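PDB 5KBP: glycosyl hydrolase, family 38 from Enterococcus faecalis, which probably hydrolyses alpha-mannosidic linkages in carbohydrates, as expected of an alpha-mannosidase of glycoside hydrolase family 38. Local coordinates for residues G124-T129 against P146-G151; Y172-W177 against F186-A191. All blocks are in the same frame, centred on the assembly; numbering follows the deposited sequence.

Contact 1 of 2, residues G124-T129 against P146-G151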
# COMPACT_ATOMS: atom_id res chain seq x y z
N GLY A 124 -23.32 -9.07 19.41
CA GLY A 124 -21.87 -9.02 19.38
C GLY A 124 -21.32 -10.27 18.73
O GLY A 124 -21.63 -11.39 19.15
N TYR A 125 -20.52 -10.10 17.68
CA TYR A 125 -20.07 -11.21 16.84
C TYR A 125 -18.57 -11.38 17.01
O TYR A 125 -17.78 -10.61 16.45
CB TYR A 125 -20.46 -10.96 15.39
CG TYR A 125 -20.58 -12.21 14.54
CD1 TYR A 125 -21.52 -13.18 14.83
CD2 TYR A 125 -19.77 -12.40 13.43
CE1 TYR A 125 -21.65 -14.32 14.05
CE2 TYR A 125 -19.88 -13.53 12.64
CZ TYR A 125 -20.82 -14.49 12.95
OH TYR A 125 -20.94 -15.61 12.17
N PHE A 126 -18.17 -12.39 17.79
CA PHE A 126 -16.76 -12.72 18.00
C PHE A 126 -16.53 -14.20 17.71
O PHE A 126 -16.09 -14.96 18.58
CB PHE A 126 -16.33 -12.39 19.43
CG PHE A 126 -16.62 -10.97 19.84
CD1 PHE A 126 -15.71 -9.96 19.58
CD2 PHE A 126 -17.80 -10.66 20.48
CE1 PHE A 126 -15.97 -8.66 19.96
CE2 PHE A 126 -18.07 -9.36 20.87
CZ PHE A 126 -17.15 -8.36 20.60
N PRO A 127 -16.78 -14.65 16.47
CA PRO A 127 -16.75 -16.09 16.21
C PRO A 127 -15.36 -16.70 16.28
O PRO A 127 -15.23 -17.88 16.62
CB PRO A 127 -17.33 -16.20 14.79
CG PRO A 127 -16.97 -14.91 14.15
CD PRO A 127 -17.02 -13.87 15.24
N ASP A 128 -14.31 -15.92 15.99
CA ASP A 128 -12.95 -16.46 15.92
C ASP A 128 -11.95 -15.59 16.66
O ASP A 128 -10.74 -15.68 16.40
CB ASP A 128 -12.53 -16.64 14.46
CG ASP A 128 -11.43 -17.67 14.29
OD1 ASP A 128 -11.32 -18.56 15.16
OD2 ASP A 128 -10.68 -17.58 13.30
N THR A 129 -12.41 -14.75 17.58
CA THR A 129 -11.51 -13.83 18.28
C THR A 129 -10.62 -14.60 19.24
O THR A 129 -11.09 -15.42 20.04
CB THR A 129 -12.32 -12.77 19.03
OG1 THR A 129 -13.26 -12.16 18.14
CG2 THR A 129 -11.39 -11.70 19.59
N PRO A 146 -27.40 -6.41 23.41
CA PRO A 146 -27.68 -7.20 24.62
C PRO A 146 -27.12 -8.61 24.61
O PRO A 146 -27.26 -9.31 25.62
CB PRO A 146 -29.21 -7.23 24.63
CG PRO A 146 -29.57 -7.25 23.18
CD PRO A 146 -28.53 -6.43 22.46
N ALA A 147 -26.49 -9.05 23.52
CA ALA A 147 -25.99 -10.41 23.44
C ALA A 147 -24.72 -10.44 22.59
O ALA A 147 -24.48 -9.55 21.78
CB ALA A 147 -27.04 -11.37 22.86
N ALA A 148 -23.91 -11.48 22.80
CA ALA A 148 -22.65 -11.63 22.10
C ALA A 148 -22.40 -13.10 21.81
O ALA A 148 -22.44 -13.93 22.73
CB ALA A 148 -21.49 -11.05 22.91
N ALA A 149 -22.14 -13.42 20.55
CA ALA A 149 -21.81 -14.78 20.12
C ALA A 149 -20.31 -14.90 19.94
O ALA A 149 -19.69 -14.07 19.26
CB ALA A 149 -22.54 -15.14 18.83
N PHE A 150 -19.72 -15.93 20.54
CA PHE A 150 -18.27 -16.12 20.52
C PHE A 150 -17.96 -17.61 20.38
O PHE A 150 -18.84 -18.46 20.51
CB PHE A 150 -17.61 -15.55 21.77
CG PHE A 150 -18.11 -16.15 23.05
CD1 PHE A 150 -19.26 -15.67 23.66
CD2 PHE A 150 -17.42 -17.19 23.66
CE1 PHE A 150 -19.73 -16.22 24.84
CE2 PHE A 150 -17.88 -17.74 24.84
CZ PHE A 150 -19.03 -17.26 25.43
N GLY A 151 -16.69 -17.91 20.11
CA GLY A 151 -16.29 -19.28 19.87
C GLY A 151 -15.15 -19.78 20.73
O GLY A 151 -15.02 -20.99 20.95

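Contact 2 of 2, residues Y172-W177 against F186-A191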
# COMPACT_ATOMS: atom_id res chain seq x y z
N TYR A 172 -23.89 -25.53 29.34
CA TYR A 172 -24.71 -25.29 28.16
C TYR A 172 -24.00 -24.36 27.19
O TYR A 172 -23.05 -23.67 27.55
CB TYR A 172 -26.07 -24.70 28.55
CG TYR A 172 -26.75 -25.40 29.70
CD1 TYR A 172 -27.42 -26.60 29.51
CD2 TYR A 172 -26.72 -24.86 30.98
CE1 TYR A 172 -28.04 -27.25 30.57
CE2 TYR A 172 -27.33 -25.50 32.04
CZ TYR A 172 -27.99 -26.69 31.83
OH TYR A 172 -28.61 -27.33 32.88
N SER A 173 -24.49 -24.36 25.95
CA SER A 173 -24.01 -23.44 24.93
C SER A 173 -24.61 -22.05 25.07
O SER A 173 -24.31 -21.17 24.25
CB SER A 173 -24.31 -24.00 23.53
OG SER A 173 -25.65 -24.48 23.45
N GLU A 174 -25.46 -21.83 26.07
CA GLU A 174 -25.97 -20.51 26.42
C GLU A 174 -25.53 -20.20 27.85
O GLU A 174 -25.49 -21.09 28.70
CB GLU A 174 -27.49 -20.43 26.32
CG GLU A 174 -28.06 -20.76 24.94
CD GLU A 174 -28.09 -22.25 24.66
OE1 GLU A 174 -27.69 -22.66 23.55
OE2 GLU A 174 -28.50 -23.02 25.55
N MET A 175 -25.20 -18.94 28.10
CA MET A 175 -24.64 -18.57 29.40
C MET A 175 -24.81 -17.07 29.60
O MET A 175 -25.09 -16.32 28.67
CB MET A 175 -23.17 -18.97 29.50
CG MET A 175 -22.24 -18.14 28.62
SD MET A 175 -20.65 -18.93 28.32
CE MET A 175 -21.17 -20.38 27.42
N TRP A 176 -24.63 -16.65 30.85
CA TRP A 176 -24.57 -15.24 31.19
C TRP A 176 -23.11 -14.80 31.25
O TRP A 176 -22.26 -15.51 31.78
CB TRP A 176 -25.25 -14.96 32.53
CG TRP A 176 -26.71 -15.27 32.53
CD1 TRP A 176 -27.34 -16.24 33.26
CD2 TRP A 176 -27.73 -14.62 31.76
NE1 TRP A 176 -28.69 -16.23 32.99
CE2 TRP A 176 -28.95 -15.24 32.08
CE3 TRP A 176 -27.72 -13.57 30.84
CZ2 TRP A 176 -30.16 -14.85 31.50
CZ3 TRP A 176 -28.92 -13.18 30.27
CH2 TRP A 176 -30.13 -13.82 30.60
N TRP A 177 -22.83 -13.63 30.69
CA TRP A 177 -21.49 -13.07 30.68
C TRP A 177 -21.51 -11.76 31.47
O TRP A 177 -22.11 -10.78 31.02
CB TRP A 177 -20.99 -12.84 29.25
CG TRP A 177 -19.51 -12.64 29.17
CD1 TRP A 177 -18.62 -12.64 30.20
CD2 TRP A 177 -18.75 -12.41 27.98
NE1 TRP A 177 -17.35 -12.42 29.73
CE2 TRP A 177 -17.40 -12.28 28.37
CE3 TRP A 177 -19.07 -12.31 26.62
CZ2 TRP A 177 -16.38 -12.04 27.45
CZ3 TRP A 177 -18.06 -12.07 25.72
CH2 TRP A 177 -16.73 -11.95 26.13
N PHE A 186 -26.19 -11.65 27.55
CA PHE A 186 -26.45 -13.04 27.19
C PHE A 186 -25.34 -13.54 26.27
O PHE A 186 -25.03 -12.91 25.26
CB PHE A 186 -27.81 -13.17 26.50
CG PHE A 186 -28.09 -14.55 25.98
CD1 PHE A 186 -28.37 -15.59 26.85
CD2 PHE A 186 -28.06 -14.82 24.62
CE1 PHE A 186 -28.63 -16.86 26.38
CE2 PHE A 186 -28.32 -16.09 24.14
CZ PHE A 186 -28.60 -17.11 25.02
N GLY A 187 -24.75 -14.68 26.63
CA GLY A 187 -23.65 -15.26 25.88
C GLY A 187 -24.11 -16.47 25.09
O GLY A 187 -24.72 -17.39 25.64
N LEU A 188 -23.81 -16.46 23.79
CA LEU A 188 -24.13 -17.56 22.88
C LEU A 188 -22.81 -18.17 22.42
O LEU A 188 -22.07 -17.56 21.65
CB LEU A 188 -24.96 -17.07 21.70
CG LEU A 188 -25.42 -18.13 20.69
CD1 LEU A 188 -26.25 -19.20 21.39
CD2 LEU A 188 -26.21 -17.49 19.55
N LEU A 189 -22.53 -19.38 22.88
CA LEU A 189 -21.27 -20.06 22.59
C LEU A 189 -21.46 -21.01 21.41
O LEU A 189 -22.41 -21.80 21.39
CB LEU A 189 -20.77 -20.83 23.81
CG LEU A 189 -19.60 -21.79 23.56
CD1 LEU A 189 -18.34 -21.03 23.19
CD2 LEU A 189 -19.37 -22.68 24.77
N PHE A 190 -20.55 -20.94 20.44
CA PHE A 190 -20.48 -21.93 19.37
C PHE A 190 -19.78 -23.16 19.94
O PHE A 190 -18.60 -23.42 19.71
CB PHE A 190 -19.76 -21.38 18.15
CG PHE A 190 -20.39 -20.15 17.57
CD1 PHE A 190 -21.67 -20.20 17.04
CD2 PHE A 190 -19.71 -18.94 17.54
CE1 PHE A 190 -22.26 -19.07 16.50
CE2 PHE A 190 -20.29 -17.81 17.01
CZ PHE A 190 -21.57 -17.87 16.49
N ALA A 191 -20.55 -23.94 20.73
CA ALA A 191 -19.97 -25.08 21.43
C ALA A 191 -19.49 -26.15 20.46
O ALA A 191 -18.59 -26.93 20.79
CB ALA A 191 -20.99 -25.67 22.41

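Contact 1 of 2, residues G124-T129 against P146-G151
F126 and F150 are paired across two parallel strands, and their first torsions turn the rings apart: CG of F126 stands anti to its carbonyl carbon (chi1 -53°), whereas CG of F150 lies between its backbone N and carbonyl carbon (chi1 59°). The pairing brings the side chains together at their bases, F126 CB lying 4.1 Å from F150 CB, while the rings diverge. The F126 ring presents its rim to the small methyl of A148, with CE2 4.3 Å from A148 CB, and packs on T136 and M140 of helix 136-141; the F150 ring leads away toward W177. G124 sits opposite A148 where the paired CA atoms come closest, 3.8 Å apart; a CB on G124 would press tightly on the A148 methyl, so a residue without a side chain suits the place. The peptide groups join in a ladder: G124 N donates to A147 O at 2.7 Å, A149 N to G124 O, and F126 N to A149 O at 2.7 Å. Beyond this the ladder frays, G151 N reaching F126 O only weakly at 3.4 Å. On the other face of the sheet, the slim A149 lies beside Y125, whose ring meets H53. Strand 124-126, helix 136-141 and strand 147-150 form a beta-alpha-beta unit that supplies parallel strands at one edge of a mixed sheet in the family 38 N-terminal domain.

Contact 2 of 2, residues Y172-W177 against F186-A191
W176 and F186 meet as a T-shaped pair: the edge of the F186 ring is directed at the face of the indole six-membered ring, with planes at 76° and centroids 5.9 Å apart. CG of F186 is anti to its backbone N (chi1 175°), which starts the ring on its way past W176 toward E174. The indole also touches the base of F186, CZ3 lying 3.9 Å from F186 CB, and K184 adds a cation-pi contact. E174 runs side by side with F186; its CG lies at the ring's edge, 3.7 Å from F186 CZ, and its carboxylate is turned nearly parallel to the ring. Glutamate suits this place because its methylene groups lie against the edge of the phenyl while the carboxylate reaches polar partners, OE2 bonding to S223 OG. W176, F186 and E174 lie on one face of an antiparallel beta hairpin, strands 174-178 and 184-189, where M175 and G187 form a hydrogen-bonded pair: M175 N to G187 O is 2.9 Å and G187 N to M175 O 2.6 Å. On the opposite face from E174, the flexible M175 chain passes over G187, which has no side chain to obstruct it, and bends at chi3 (64°), its CE 3.7 Å from L189 CB. The ladder goes one rung further, L189 N donating to S173 O at 2.9 Å, and S173 and A191 touch through their CB atoms.

Overall arrangement
Following the chain from the N terminus, contact 1 comes first: strand 124-126 leads through helix 136-141 to strand 147-150, closing a loop with 16 residues between its segments. Contact 2 follows in series: strand 174-178 turns back into strand 184-189, a tighter closure with eight residues between its segments. The two loops neither nest nor cross in sequence, yet they join one mixed sheet, because strand 184-189 lies next to strand 147-150. Probable hydrogen bonds from A148 N to F186 O and from F190 N to F150 O stitch this seam, and F150 packs on M175. The beta-alpha-beta unit and the hairpin thus form neighbouring parts of one mixed sheet in the N-terminal domain, which strand 280-282 completes beside 174-178.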